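Local structure of precorrin-2 dehydrogenase (Bacillus megaterium, 3DFZ) at residues L207-V210 with K211-E214; H194-L197 with T198-I201. The protein catalyses the NAD-dependent dehydrogenation of precorrin-2 to sirohydrochlorin, a precursor for both siroheme and anaerobic adenosylcobalamin biosynthesis. All coordinates share one frame; numbering follows the deposited sequence.

Interaction 1: L207-V210 with K211-E214; sequences LSLV and KQRE
Ser208 OG accepts the backbone N-H of Lys211, with OG 3.1 Å from Lys211 N and an N-H...O angle of 167°. The hydroxyl is carried there by a chi1 of 168°, which sets OG opposite the serine's own N and beside its carbonyl carbon; a bound sulfate, probably from the crystallisation liquor, lies next to the same side chain. The first full helical turn starts from this residue too, since Ser208 O takes the N-H of Gln212, and Arg213 N and Glu214 N bond in the same i to i+4 way to the carbonyls of Leu209 and Val210. Beyond the cap, three side-chain pairs run along the helix surface. Leu209 takes part in two of them: its CD2 comes within 3.6 Å of Gln212 OE1, while its CB sits over one face of the Arg213 guanidinium and its CD1 is 3.9 Å from Arg213 NH2. Val210 and Glu214 lie alongside each other, pointing the same way, with Val210 CG1 3.7 Å from Glu214 CD. Of the polar chains, Gln212 is the buried one. Its NE2 is held by Tyr205 O and Gln171 OE1, and its chain rests on Tyr172 and Phe175 of helix 168-184, whereas the Lys211 chain turns about its CB-CG bond and gives its NZ to Gln204 OE1. A serine whose hydroxyl accepts the amide three residues on is a classic N-cap, here beginning helix 209-218 of the SirC C-terminal domain.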
ATOM      1  N   LEU B 207      22.266 -17.694   0.589  1.00  8.80           N
ATOM      2  CA  LEU B 207      23.462 -17.561   1.442  1.00  8.73           C
ATOM      3  C   LEU B 207      24.592 -18.424   0.928  1.00  8.71           C
ATOM      4  O   LEU B 207      25.642 -18.510   1.534  1.00  9.02           O
ATOM      5  CB  LEU B 207      23.109 -17.877   2.919  1.00  9.10           C
ATOM      6  CG  LEU B 207      22.135 -16.869   3.588  1.00  8.65           C
ATOM      7  CD1 LEU B 207      21.552 -17.312   4.925  1.00  8.71           C
ATOM      8  CD2 LEU B 207      22.756 -15.477   3.719  1.00  8.33           C
ATOM      9  N   SER B 208      24.354 -19.063  -0.214  1.00  8.60           N
ATOM     10  CA  SER B 208      25.383 -19.776  -0.938  1.00  8.71           C
ATOM     11  C   SER B 208      25.508 -19.308  -2.394  1.00  8.70           C
ATOM     12  O   SER B 208      24.589 -19.463  -3.193  1.00  8.54           O
ATOM     13  CB  SER B 208      25.168 -21.292  -0.859  1.00  8.83           C
ATOM     14  OG  SER B 208      26.011 -21.946  -1.780  1.00  8.84           O
ATOM     15  N   LEU B 209      26.675 -18.764  -2.736  1.00  9.01           N
ATOM     16  CA  LEU B 209      26.934 -18.274  -4.095  1.00  9.22           C
ATOM     17  C   LEU B 209      27.242 -19.426  -5.054  1.00  9.43           C
ATOM     18  O   LEU B 209      27.012 -19.313  -6.242  1.00  9.63           O
ATOM     19  CB  LEU B 209      28.054 -17.233  -4.106  1.00  9.40           C
ATOM     20  CG  LEU B 209      27.786 -15.822  -3.544  1.00 10.58           C
ATOM     21  CD1 LEU B 209      28.978 -14.874  -3.793  1.00 10.63           C
ATOM     22  CD2 LEU B 209      26.483 -15.141  -4.033  1.00 10.62           C
ATOM     23  N   VAL B 210      27.750 -20.537  -4.528  1.00  9.78           N
ATOM     24  CA  VAL B 210      27.942 -21.757  -5.319  1.00 10.54           C
ATOM     25  C   VAL B 210      26.577 -22.245  -5.805  1.00 10.55           C
ATOM     26  O   VAL B 210      26.379 -22.473  -6.992  1.00 11.22           O
ATOM     27  CB  VAL B 210      28.660 -22.869  -4.477  1.00 10.98           C
ATOM     28  CG1 VAL B 210      28.495 -24.267  -5.063  1.00 11.63           C
ATOM     29  CG2 VAL B 210      30.104 -22.552  -4.304  1.00 11.77           C
ATOM     30  N   LYS B 211      25.662 -22.432  -4.866  1.00 10.40           N
ATOM     31  CA  LYS B 211      24.301 -22.875  -5.146  1.00 10.90           C
ATOM     32  C   LYS B 211      23.703 -22.021  -6.258  1.00 10.66           C
ATOM     33  O   LYS B 211      23.159 -22.549  -7.239  1.00 11.17           O
ATOM     34  CB  LYS B 211      23.465 -22.702  -3.880  1.00 10.81           C
ATOM     35  CG  LYS B 211      22.093 -23.339  -3.883  1.00 11.64           C
ATOM     36  CD  LYS B 211      22.177 -24.792  -3.608  1.00 12.10           C
ATOM     37  CE  LYS B 211      20.800 -25.396  -3.496  1.00 13.19           C
ATOM     38  NZ  LYS B 211      20.825 -26.769  -2.961  1.00 14.70           N
ATOM     39  N   GLN B 212      23.817 -20.698  -6.088  1.00  9.96           N
ATOM     40  CA  GLN B 212      23.279 -19.745  -7.036  1.00  9.94           C
ATOM     41  C   GLN B 212      23.891 -19.978  -8.418  1.00 10.58           C
ATOM     42  O   GLN B 212      23.166 -20.260  -9.376  1.00 11.45           O
ATOM     43  CB  GLN B 212      23.519 -18.304  -6.561  1.00  9.57           C
ATOM     44  CG  GLN B 212      22.535 -17.784  -5.503  1.00  9.07           C
ATOM     45  CD  GLN B 212      22.782 -16.351  -5.219  1.00  9.29           C
ATOM     46  OE1 GLN B 212      23.459 -15.700  -5.994  1.00 10.05           O
ATOM     47  NE2 GLN B 212      22.259 -15.831  -4.101  1.00  9.02           N
ATOM     48  N   ARG B 213      25.220 -19.911  -8.492  1.00 10.46           N
ATOM     49  CA  ARG B 213      25.960 -20.044  -9.745  1.00 11.11           C
ATOM     50  C   ARG B 213      25.758 -21.339 -10.488  1.00 11.92           C
ATOM     51  O   ARG B 213      25.612 -21.328 -11.700  1.00 13.07           O
ATOM     52  CB  ARG B 213      27.447 -19.801  -9.519  1.00 11.15           C
ATOM     53  CG  ARG B 213      27.733 -18.386  -9.097  1.00 10.44           C
ATOM     54  CD  ARG B 213      29.067 -18.282  -8.401  1.00 11.07           C
ATOM     55  NE  ARG B 213      29.295 -16.908  -7.946  1.00 11.31           N
ATOM     56  CZ  ARG B 213      30.492 -16.409  -7.657  1.00 11.76           C
ATOM     57  NH1 ARG B 213      31.587 -17.180  -7.724  1.00 12.75           N
ATOM     58  NH2 ARG B 213      30.588 -15.156  -7.282  1.00 11.89           N
ATOM     59  N   GLU B 214      25.751 -22.453  -9.767  1.00 12.01           N
ATOM     60  CA  GLU B 214      25.463 -23.767 -10.357  1.00 13.09           C
ATOM     61  C   GLU B 214      24.037 -23.891 -10.903  1.00 13.61           C
ATOM     62  O   GLU B 214      23.809 -24.671 -11.818  1.00 14.77           O
ATOM     63  CB  GLU B 214      25.721 -24.897  -9.349  1.00 13.18           C
ATOM     64  CG  GLU B 214      27.156 -24.982  -8.889  1.00 13.39           C
ATOM     65  CD  GLU B 214      27.472 -26.191  -8.020  1.00 14.80           C
ATOM     66  OE1 GLU B 214      26.553 -26.813  -7.393  1.00 14.69           O
ATOM     67  OE2 GLU B 214      28.675 -26.517  -7.982  1.00 15.62           O
TER

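Interaction 2: H194-L197 with T198-I201; sequences HELL and TEII
Residues 194-198 belong to the C-terminal part of helix 190-199, bonded mainly in the i to i+4 pattern: Thr198 N lies 2.9 Å from His194 O, and Glu199 N lies 3.0 Å from Glu195 O. Glu199 N also has a weak second acceptor in Leu196 O. Ile200 and Ile201 lie in the turn that follows, and a bond from Ile201 N to Thr198 O closes a tighter turn. Among the side chains, Thr198 turns its hydroxyl back along the helix. With chi1 at -51°, OG1 stands beside its own backbone N and donates to His194 O, which thereby accepts from both the amide and the hydroxyl of one residue; the refined separation of OG1 from His194 O, 2.5 Å, is very short and its exact value is doubtful. His194 is modelled in two conformers; in one of them Thr198 OG1 lies over the imidazole, a placement that is therefore doubtful. Farther round, Leu196 and Glu199 run side by side, pointing the same way, with Leu196 CD2 4.1 Å from Glu199 OE1. Ile200 CG1 occupies the crowded position between its backbone N and carbonyl carbon, which brings it within 3.4 Å of Leu197 O. Ile200 is buried against Leu176 and Cys179 of helix 168-184 and Phe215 of helix 209-218, and its carbonyl bonds to Tyr172 OH. His194 and Thr198 pack on Leu152 of the second subunit. A hydroxyl returned to the carbonyl four residues earlier is a familiar feature of helical threonines; here it lies near a helix C-terminus at the homodimer interface.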
ATOM      1  N   HIS B 194       7.544 -23.247 -13.258  1.00 28.82           N
ATOM      2  CA  HIS B 194       7.081 -23.058 -11.886  0.50 27.92           C
ATOM      3  C   HIS B 194       7.955 -23.815 -10.886  1.00 26.77           C
ATOM      4  O   HIS B 194       8.291 -23.307  -9.814  1.00 25.08           O
ATOM      5  CB  HIS B 194       5.617 -23.506 -11.770  0.50 30.12           C
ATOM      6  CG  HIS B 194       5.061 -23.405 -10.381  0.50 29.99           C
ATOM      7  ND1 HIS B 194       4.873 -24.511  -9.573  0.50 31.23           N
ATOM      8  CD2 HIS B 194       4.662 -22.325  -9.652  0.50 29.00           C
ATOM      9  CE1 HIS B 194       4.376 -24.116  -8.410  0.50 30.63           C
ATOM     10  NE2 HIS B 194       4.240 -22.796  -8.431  0.50 29.26           N
ATOM     11  N   GLU B 195       8.302 -25.042 -11.249  1.00 27.93           N
ATOM     12  CA  GLU B 195       9.097 -25.918 -10.413  1.00 27.33           C
ATOM     13  C   GLU B 195      10.459 -25.275 -10.182  1.00 24.63           C
ATOM     14  O   GLU B 195      10.963 -25.265  -9.060  1.00 23.24           O
ATOM     15  CB  GLU B 195       9.252 -27.267 -11.122  1.00 29.74           C
ATOM     16  CG  GLU B 195       9.672 -28.451 -10.247  1.00 31.47           C
ATOM     17  CD  GLU B 195       9.252 -29.801 -10.859  1.00 36.33           C
ATOM     18  OE1 GLU B 195       8.036 -29.964 -11.135  1.00 38.62           O
ATOM     19  OE2 GLU B 195      10.127 -30.692 -11.070  1.00 37.28           O
ATOM     20  N   LEU B 196      11.037 -24.754 -11.264  1.00 23.72           N
ATOM     21  CA  LEU B 196      12.330 -24.084 -11.248  1.00 21.48           C
ATOM     22  C   LEU B 196      12.303 -22.820 -10.383  1.00 19.37           C
ATOM     23  O   LEU B 196      13.150 -22.640  -9.523  1.00 17.56           O
ATOM     24  CB  LEU B 196      12.789 -23.753 -12.682  1.00 21.86           C
ATOM     25  CG  LEU B 196      13.309 -24.906 -13.546  1.00 23.40           C
ATOM     26  CD1 LEU B 196      13.410 -24.506 -15.025  1.00 24.08           C
ATOM     27  CD2 LEU B 196      14.662 -25.430 -13.019  1.00 22.07           C
ATOM     28  N   LEU B 197      11.315 -21.962 -10.615  1.00 19.50           N
ATOM     29  CA  LEU B 197      11.153 -20.741  -9.824  1.00 18.20           C
ATOM     30  C   LEU B 197      10.812 -20.977  -8.328  1.00 17.85           C
ATOM     31  O   LEU B 197      11.112 -20.125  -7.481  1.00 16.53           O
ATOM     32  CB  LEU B 197      10.148 -19.802 -10.500  1.00 18.85           C
ATOM     33  CG  LEU B 197      10.572 -19.213 -11.852  1.00 18.94           C
ATOM     34  CD1 LEU B 197       9.358 -18.910 -12.729  1.00 20.24           C
ATOM     35  CD2 LEU B 197      11.417 -17.988 -11.677  1.00 17.06           C
ATOM     36  N   THR B 198      10.223 -22.138  -8.017  1.00 19.02           N
ATOM     37  CA  THR B 198       9.957 -22.573  -6.631  1.00 19.02           C
ATOM     38  C   THR B 198      11.228 -23.037  -5.937  1.00 17.76           C
ATOM     39  O   THR B 198      11.467 -22.724  -4.765  1.00 16.61           O
ATOM     40  CB  THR B 198       8.954 -23.759  -6.595  1.00 21.12           C
ATOM     41  OG1 THR B 198       7.815 -23.421  -7.375  1.00 22.96           O
ATOM     42  CG2 THR B 198       8.487 -24.059  -5.179  1.00 21.71           C
ATOM     43  N   GLU B 199      12.017 -23.803  -6.689  1.00 18.08           N
ATOM     44  CA  GLU B 199      13.210 -24.515  -6.232  1.00 17.78           C
ATOM     45  C   GLU B 199      14.202 -23.589  -5.499  1.00 15.59           C
ATOM     46  O   GLU B 199      14.830 -23.972  -4.512  1.00 15.25           O
ATOM     47  CB  GLU B 199      13.881 -25.154  -7.461  1.00 18.85           C
ATOM     48  CG  GLU B 199      15.031 -26.100  -7.164  1.00 20.74           C
ATOM     49  CD  GLU B 199      15.242 -27.137  -8.259  1.00 24.79           C
ATOM     50  OE1 GLU B 199      15.768 -26.758  -9.341  1.00 24.98           O
ATOM     51  OE2 GLU B 199      14.886 -28.336  -8.037  1.00 27.43           O
ATOM     52  N   ILE B 200      14.275 -22.355  -5.974  1.00 14.02           N
ATOM     53  CA  ILE B 200      15.316 -21.424  -5.621  1.00 12.22           C
ATOM     54  C   ILE B 200      14.920 -20.529  -4.453  1.00 11.50           C
ATOM     55  O   ILE B 200      15.608 -19.567  -4.173  1.00 10.25           O
ATOM     56  CB  ILE B 200      15.736 -20.557  -6.875  1.00 12.03           C
ATOM     57  CG1 ILE B 200      14.544 -19.807  -7.453  1.00 11.81           C
ATOM     58  CG2 ILE B 200      16.381 -21.441  -7.911  1.00 12.20           C
ATOM     59  CD1 ILE B 200      14.885 -18.833  -8.671  1.00 11.73           C
ATOM     60  N   ILE B 201      13.788 -20.840  -3.812  1.00 12.12           N
ATOM     61  CA  ILE B 201      13.345 -20.140  -2.612  1.00 11.89           C
ATOM     62  C   ILE B 201      13.653 -20.954  -1.340  1.00 12.25           C
ATOM     63  O   ILE B 201      12.830 -21.737  -0.887  1.00 13.58           O
ATOM     64  CB  ILE B 201      11.819 -19.804  -2.665  1.00 12.64           C
ATOM     65  CG1 ILE B 201      11.434 -19.057  -3.958  1.00 12.94           C
ATOM     66  CG2 ILE B 201      11.368 -19.019  -1.433  1.00 12.23           C
ATOM     67  CD1 ILE B 201      12.299 -17.838  -4.326  1.00 10.13           C
TER

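Interaction 2 precedes interaction 1 along the chain, the first ending helix 190-199 and the second starting helix 209-218; the short helix 203-207 leads from one to the other. Their centres are 14 Å apart and their nearest atoms about 6 Å, so they do not touch. Helix 168-184 joins them: it packs against Leu197 and Ile200 of interaction 2 and against Leu209 and Gln212 of interaction 1, with Tyr172 meeting both. Both lie within the helical SirC C-terminal domain, away from the residues that probably bind NAD. Only interaction 2 reaches the second subunit; interaction 1 is a surface contact touched by no other protein chain of the dimer.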